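Long-range contacts in uncharacterized protein (Legionella longbeachae NSW150, PDB 4JZA), which probably hydrolyses the 3-phosphate of phosphatidylinositol 3-phosphate, acting as a phosphoinositide phosphatase in the interaction of the pathogen with its host: residues A[504-508]-A[534-538]; A[589-593]-A[627-633]. All blocks are in the same frame, centred on the assembly; numbering follows the deposited sequence.

Both contacts are largely buried helix-helix joints in the same part of the chain, on one side of its centre, and they follow one another in sequence, contact 1 closing before contact 2 opens. Their centres lie about 21 Å apart and their nearest atoms about 9 Å, so they do not touch. Two helices tie them together. Helix 524-542 carries residues 534-538 of contact 1, while its Leu529 and Phe530 meet Pro627 and Arg589 of contact 2. Helix 556-574 takes side chains from both: Met567 touches Leu537 and also Phe592. Contact 1 joins neighbouring helices 501-513 and 524-542 ahead of strand 545-549, contact 2 helices 587-602 and 628-637 after it.

Contact 1 of 2, residues A[504-508]-A[534-538]; sequences LLDQY and LEQLI
Leu504 lies across from Ile538, and Tyr508 across from Leu534, in a pair of antiparallel helices whose axes approach to 9.9 Å with 160° between their directions. Leucines fill one flank of the seam. CD2 of Leu504 meets CD2 of Leu534 at 3.9 Å, and the same branch leans on CB of Leu537, the two side chains crossing at about a right angle. Leu534 sends its other methyl toward the opposing backbone, with CD1 3.8 Å from CA of Tyr508. Ile538 touches three residues of the other helix: its CG1 packs on CB of Leu504 at 4.0 Å, and its CD1 reaches CD2 of Leu505 at 3.9 Å and the CB of Tyr508. With CG trans to its own nitrogen (chi1 -177°), Tyr508 carries its ring past Leu534 in the opposite sense, CD1 passing CB of Leu534 at 3.9 Å. CG of Glu535 lies alongside CE1 and CZ of Tyr508, and the chain, extended beyond CG, brings the carboxylate to the hydroxyl. There Tyr508 OH donates to Glu535 OE2 at 2.6 Å, meeting the oxygen on its anti side, with ring and carboxylate planes 64° apart. Ser484 also bonds Tyr508 OH, and Gln415 and His466 bond Glu535 OE1, which should fix the rotation of the carboxylate. Leu488 and Ala491 of helix 482-492 close over the Tyr508 and Ile538 side. Helices 501-513 and 524-542 thus form an antiparallel pair with an apolar interface and one buried Tyr-Glu hydrogen bond at its border; the second leads into strand 545-549 of the mixed sheet in this alpha/beta fold.

Contact 2 of 2, residues A[589-593]-A[627-633]; sequences RIRFV and PEDIAAE
Arg589 and Asp629 form a two-pronged salt bridge between helices inclined at 55°. Arg589 NE donates to Asp629 OD2 at 2.8 Å with an N-H...O angle of 171°, and Arg589 NH2 donates to Asp629 OD1 at 2.9 Å. Each carboxylate oxygen thus receives one N-H, on its syn side, and the two groups are nearly coplanar, 21° apart. A bend at chi2 turns the guanidinium toward the first turn of helix 628-637, where the carboxylate of Asp629 is probably also favoured by the helix dipole. Pro627, at the N-cap position, touches the guanidinium edge through CB, 3.8 Å from Arg589 NH2. Beside the bridge, CG2 of Val593 meets CG1 of Ile630 at 4.0 Å, and CG1 of Val593 rests on CB of Glu633 at 3.8 Å. The carboxylate of Glu633 is held by a salt bridge from OE2 to Arg637 of its own helix. Asp629 O, which Val593 CG1 approaches, accepts the helical bond from Glu633 N. The joint sets helix 628-637 against helix 587-602, with Phe530 of helix 524-542 touching Arg589 and Phe592 packing into helix 556-574, edge-to-face with His563.

Contact 1 of 2, residues A[504-508]-A[534-538]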
loop_
_atom_site.group_PDB
_atom_site.type_symbol
_atom_site.label_atom_id
_atom_site.label_comp_id
_atom_site.label_asym_id
_atom_site.label_seq_id
_atom_site.Cartn_x
_atom_site.Cartn_y
_atom_site.Cartn_z
ATOM N N LEU A 504 37.748 7.777 12.274
ATOM C CA LEU A 504 36.311 7.819 12.185
ATOM C C LEU A 504 35.720 8.171 13.534
ATOM O O LEU A 504 34.791 8.948 13.607
ATOM C CB LEU A 504 35.721 6.506 11.676
ATOM C CG LEU A 504 36.022 6.078 10.237
ATOM C CD1 LEU A 504 35.648 4.626 10.062
ATOM C CD2 LEU A 504 35.270 6.891 9.246
ATOM N N LEU A 505 36.234 7.617 14.615
ATOM C CA LEU A 505 35.706 8.010 15.950
ATOM C C LEU A 505 35.961 9.496 16.259
ATOM O O LEU A 505 35.099 10.159 16.803
ATOM C CB LEU A 505 36.231 7.115 17.088
ATOM C CG LEU A 505 36.054 5.609 16.894
ATOM C CD1 LEU A 505 36.755 4.802 17.971
ATOM C CD2 LEU A 505 34.581 5.277 16.892
ATOM N N ASP A 506 37.100 10.025 15.862
ATOM C CA ASP A 506 37.386 11.436 16.109
ATOM C C ASP A 506 36.360 12.292 15.371
ATOM O O ASP A 506 35.729 13.185 15.944
ATOM C CB ASP A 506 38.811 11.824 15.652
ATOM C CG ASP A 506 39.913 11.144 16.483
ATOM O OD1 ASP A 506 39.676 10.888 17.682
ATOM O OD2 ASP A 506 40.999 10.840 15.924
ATOM N N GLN A 507 36.205 12.003 14.085
ATOM C CA GLN A 507 35.233 12.682 13.243
ATOM C C GLN A 507 33.808 12.614 13.791
ATOM O O GLN A 507 33.128 13.619 13.858
ATOM C CB GLN A 507 35.287 12.108 11.824
ATOM C CG GLN A 507 36.273 12.823 10.956
ATOM C CD GLN A 507 36.066 14.345 11.045
ATOM O OE1 GLN A 507 37.022 15.091 11.190
ATOM N NE2 GLN A 507 34.813 14.806 10.977
ATOM N N TYR A 508 33.362 11.434 14.193
ATOM C CA TYR A 508 32.011 11.259 14.723
ATOM C C TYR A 508 31.801 12.080 15.988
ATOM O O TYR A 508 30.745 12.667 16.168
ATOM C CB TYR A 508 31.757 9.786 15.017
ATOM C CG TYR A 508 30.348 9.435 15.514
ATOM C CD1 TYR A 508 29.261 9.507 14.675
ATOM C CD2 TYR A 508 30.133 9.002 16.811
ATOM C CE1 TYR A 508 27.994 9.189 15.112
ATOM C CE2 TYR A 508 28.875 8.667 17.253
ATOM C CZ TYR A 508 27.799 8.751 16.395
ATOM O OH TYR A 508 26.530 8.410 16.819
ATOM N N LEU A 534 28.767 7.990 9.359
ATOM C CA LEU A 534 29.946 7.630 10.198
ATOM C C LEU A 534 29.633 6.394 11.056
ATOM O O LEU A 534 30.400 5.465 11.056
ATOM C CB LEU A 534 30.443 8.818 11.045
ATOM C CG LEU A 534 31.119 9.912 10.207
ATOM C CD1 LEU A 534 31.282 11.165 11.030
ATOM C CD2 LEU A 534 32.459 9.501 9.624
ATOM N N GLU A 535 28.462 6.361 11.690
ATOM C CA GLU A 535 27.994 5.184 12.371
ATOM C C GLU A 535 28.108 3.957 11.493
ATOM O O GLU A 535 28.544 2.916 11.976
ATOM C CB GLU A 535 26.556 5.340 12.796
ATOM C CG GLU A 535 26.385 6.382 13.871
ATOM C CD GLU A 535 24.925 6.668 14.234
ATOM O OE1 GLU A 535 23.958 6.023 13.710
ATOM O OE2 GLU A 535 24.757 7.578 15.073
ATOM N N GLN A 536 27.730 4.059 10.218
ATOM C CA GLN A 536 27.774 2.881 9.340
ATOM C C GLN A 536 29.195 2.563 9.025
ATOM O O GLN A 536 29.551 1.403 8.901
ATOM C CB GLN A 536 27.051 3.079 8.017
ATOM C CG GLN A 536 25.568 3.295 8.144
ATOM C CD GLN A 536 24.809 2.043 8.333
ATOM O OE1 GLN A 536 25.372 0.954 8.237
ATOM N NE2 GLN A 536 23.508 2.172 8.612
ATOM N N LEU A 537 30.005 3.586 8.838
ATOM C CA LEU A 537 31.399 3.358 8.477
ATOM C C LEU A 537 32.144 2.752 9.667
ATOM O O LEU A 537 32.983 1.875 9.499
ATOM C CB LEU A 537 32.054 4.643 8.011
ATOM C CG LEU A 537 31.642 5.091 6.591
ATOM C CD1 LEU A 537 32.176 6.490 6.375
ATOM C CD2 LEU A 537 32.073 4.189 5.420
ATOM N N ILE A 538 31.798 3.179 10.873
ATOM C CA ILE A 538 32.354 2.589 12.060
ATOM C C ILE A 538 32.041 1.109 12.133
ATOM O O ILE A 538 32.952 0.292 12.234
ATOM C CB ILE A 538 31.882 3.337 13.318
ATOM C CG1 ILE A 538 32.583 4.702 13.379
ATOM C CG2 ILE A 538 32.225 2.578 14.592
ATOM C CD1 ILE A 538 31.842 5.736 14.218
#

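Contact 2 of 2, residues A[589-593]-A[627-633]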
loop_
_atom_site.group_PDB
_atom_site.type_symbol
_atom_site.label_atom_id
_atom_site.label_comp_id
_atom_site.label_asym_id
_atom_site.label_seq_id
_atom_site.Cartn_x
_atom_site.Cartn_y
_atom_site.Cartn_z
ATOM N N ARG A 589 35.027 20.023 -0.669
ATOM C CA ARG A 589 33.588 19.917 -0.554
ATOM C C ARG A 589 33.014 19.773 -1.938
ATOM O O ARG A 589 32.079 19.014 -2.117
ATOM C CB ARG A 589 33.006 21.121 0.168
ATOM C CG ARG A 589 31.502 21.164 0.321
ATOM C CD ARG A 589 30.923 20.070 1.206
ATOM N NE ARG A 589 29.461 20.142 1.195
ATOM C CZ ARG A 589 28.660 19.216 1.697
ATOM N NH1 ARG A 589 29.126 18.149 2.327
ATOM N NH2 ARG A 589 27.370 19.365 1.583
ATOM N N ILE A 590 33.607 20.464 -2.913
ATOM C CA ILE A 590 33.101 20.482 -4.278
ATOM C C ILE A 590 33.177 19.100 -4.840
ATOM O O ILE A 590 32.279 18.671 -5.562
ATOM C CB ILE A 590 33.860 21.494 -5.186
ATOM C CG1 ILE A 590 33.267 22.903 -5.052
ATOM C CG2 ILE A 590 33.772 21.151 -6.672
ATOM C CD1 ILE A 590 34.260 23.981 -5.468
ATOM N N ARG A 591 34.233 18.399 -4.496
ATOM C CA ARG A 591 34.460 17.057 -5.022
ATOM C C ARG A 591 33.597 15.966 -4.446
ATOM O O ARG A 591 33.375 14.918 -5.079
ATOM C CB ARG A 591 35.875 16.679 -4.756
ATOM C CG ARG A 591 36.804 17.339 -5.728
ATOM C CD ARG A 591 38.173 17.157 -5.157
ATOM N NE ARG A 591 39.209 17.410 -6.125
ATOM C CZ ARG A 591 40.494 17.352 -5.824
ATOM N NH1 ARG A 591 40.881 17.057 -4.577
ATOM N NH2 ARG A 591 41.387 17.594 -6.769
ATOM N N PHE A 592 33.186 16.206 -3.212
ATOM C CA PHE A 592 32.268 15.341 -2.542
ATOM C C PHE A 592 30.871 15.571 -3.128
ATOM O O PHE A 592 30.169 14.624 -3.510
ATOM C CB PHE A 592 32.317 15.604 -1.022
ATOM C CG PHE A 592 31.370 14.741 -0.236
ATOM C CD1 PHE A 592 31.525 13.379 -0.249
ATOM C CD2 PHE A 592 30.301 15.293 0.472
ATOM C CE1 PHE A 592 30.659 12.563 0.444
ATOM C CE2 PHE A 592 29.431 14.474 1.175
ATOM C CZ PHE A 592 29.620 13.103 1.170
ATOM N N VAL A 593 30.497 16.840 -3.233
ATOM C CA VAL A 593 29.227 17.211 -3.805
ATOM C C VAL A 593 29.083 16.605 -5.190
ATOM O O VAL A 593 28.002 16.140 -5.574
ATOM C CB VAL A 593 29.040 18.739 -3.820
ATOM C CG1 VAL A 593 27.772 19.171 -4.563
ATOM C CG2 VAL A 593 28.938 19.260 -2.389
ATOM N N PRO A 627 21.567 18.687 1.987
ATOM C CA PRO A 627 22.218 19.976 2.200
ATOM C C PRO A 627 22.064 20.920 1.005
ATOM O O PRO A 627 21.979 20.467 -0.128
ATOM C CB PRO A 627 23.684 19.576 2.342
ATOM C CG PRO A 627 23.658 18.182 2.908
ATOM C CD PRO A 627 22.453 17.547 2.294
ATOM N N GLU A 628 22.072 22.222 1.240
ATOM C CA GLU A 628 21.794 23.165 0.168
ATOM C C GLU A 628 22.711 23.020 -1.051
ATOM O O GLU A 628 22.238 23.084 -2.181
ATOM C CB GLU A 628 21.737 24.623 0.676
ATOM C CG GLU A 628 20.312 25.137 0.862
ATOM C CD GLU A 628 19.502 24.987 -0.434
ATOM O OE1 GLU A 628 19.919 25.644 -1.439
ATOM O OE2 GLU A 628 18.496 24.187 -0.464
ATOM N N ASP A 629 24.009 22.823 -0.853
ATOM C CA ASP A 629 24.928 22.821 -2.000
ATOM C C ASP A 629 24.786 21.604 -2.909
ATOM O O ASP A 629 24.971 21.717 -4.124
ATOM C CB ASP A 629 26.393 23.050 -1.611
ATOM C CG ASP A 629 26.888 22.148 -0.464
ATOM O OD1 ASP A 629 26.035 21.408 0.068
ATOM O OD2 ASP A 629 28.120 22.207 -0.093
ATOM N N ILE A 630 24.399 20.467 -2.342
ATOM C CA ILE A 630 24.111 19.260 -3.137
ATOM C C ILE A 630 22.809 19.389 -3.929
ATOM O O ILE A 630 22.724 19.094 -5.117
ATOM C CB ILE A 630 24.005 18.027 -2.233
ATOM C CG1 ILE A 630 25.364 17.758 -1.562
ATOM C CG2 ILE A 630 23.588 16.807 -3.037
ATOM C CD1 ILE A 630 25.324 16.795 -0.393
ATOM N N ALA A 631 21.789 19.854 -3.247
ATOM C CA ALA A 631 20.525 20.080 -3.890
ATOM C C ALA A 631 20.722 21.065 -5.035
ATOM O O ALA A 631 20.269 20.827 -6.149
ATOM C CB ALA A 631 19.487 20.591 -2.880
ATOM N N ALA A 632 21.423 22.149 -4.765
ATOM C CA ALA A 632 21.668 23.176 -5.794
ATOM C C ALA A 632 22.473 22.676 -6.989
ATOM O O ALA A 632 22.197 23.011 -8.114
ATOM C CB ALA A 632 22.361 24.385 -5.176
ATOM N N GLU A 633 23.470 21.872 -6.732
ATOM C CA GLU A 633 24.226 21.287 -7.814
ATOM C C GLU A 633 23.361 20.377 -8.686
ATOM O O GLU A 633 23.454 20.417 -9.914
ATOM C CB GLU A 633 25.416 20.503 -7.233
ATOM C CG GLU A 633 26.291 19.782 -8.266
ATOM C CD GLU A 633 27.014 20.729 -9.211
ATOM O OE1 GLU A 633 26.930 21.958 -9.017
ATOM O OE2 GLU A 633 27.684 20.236 -10.141
#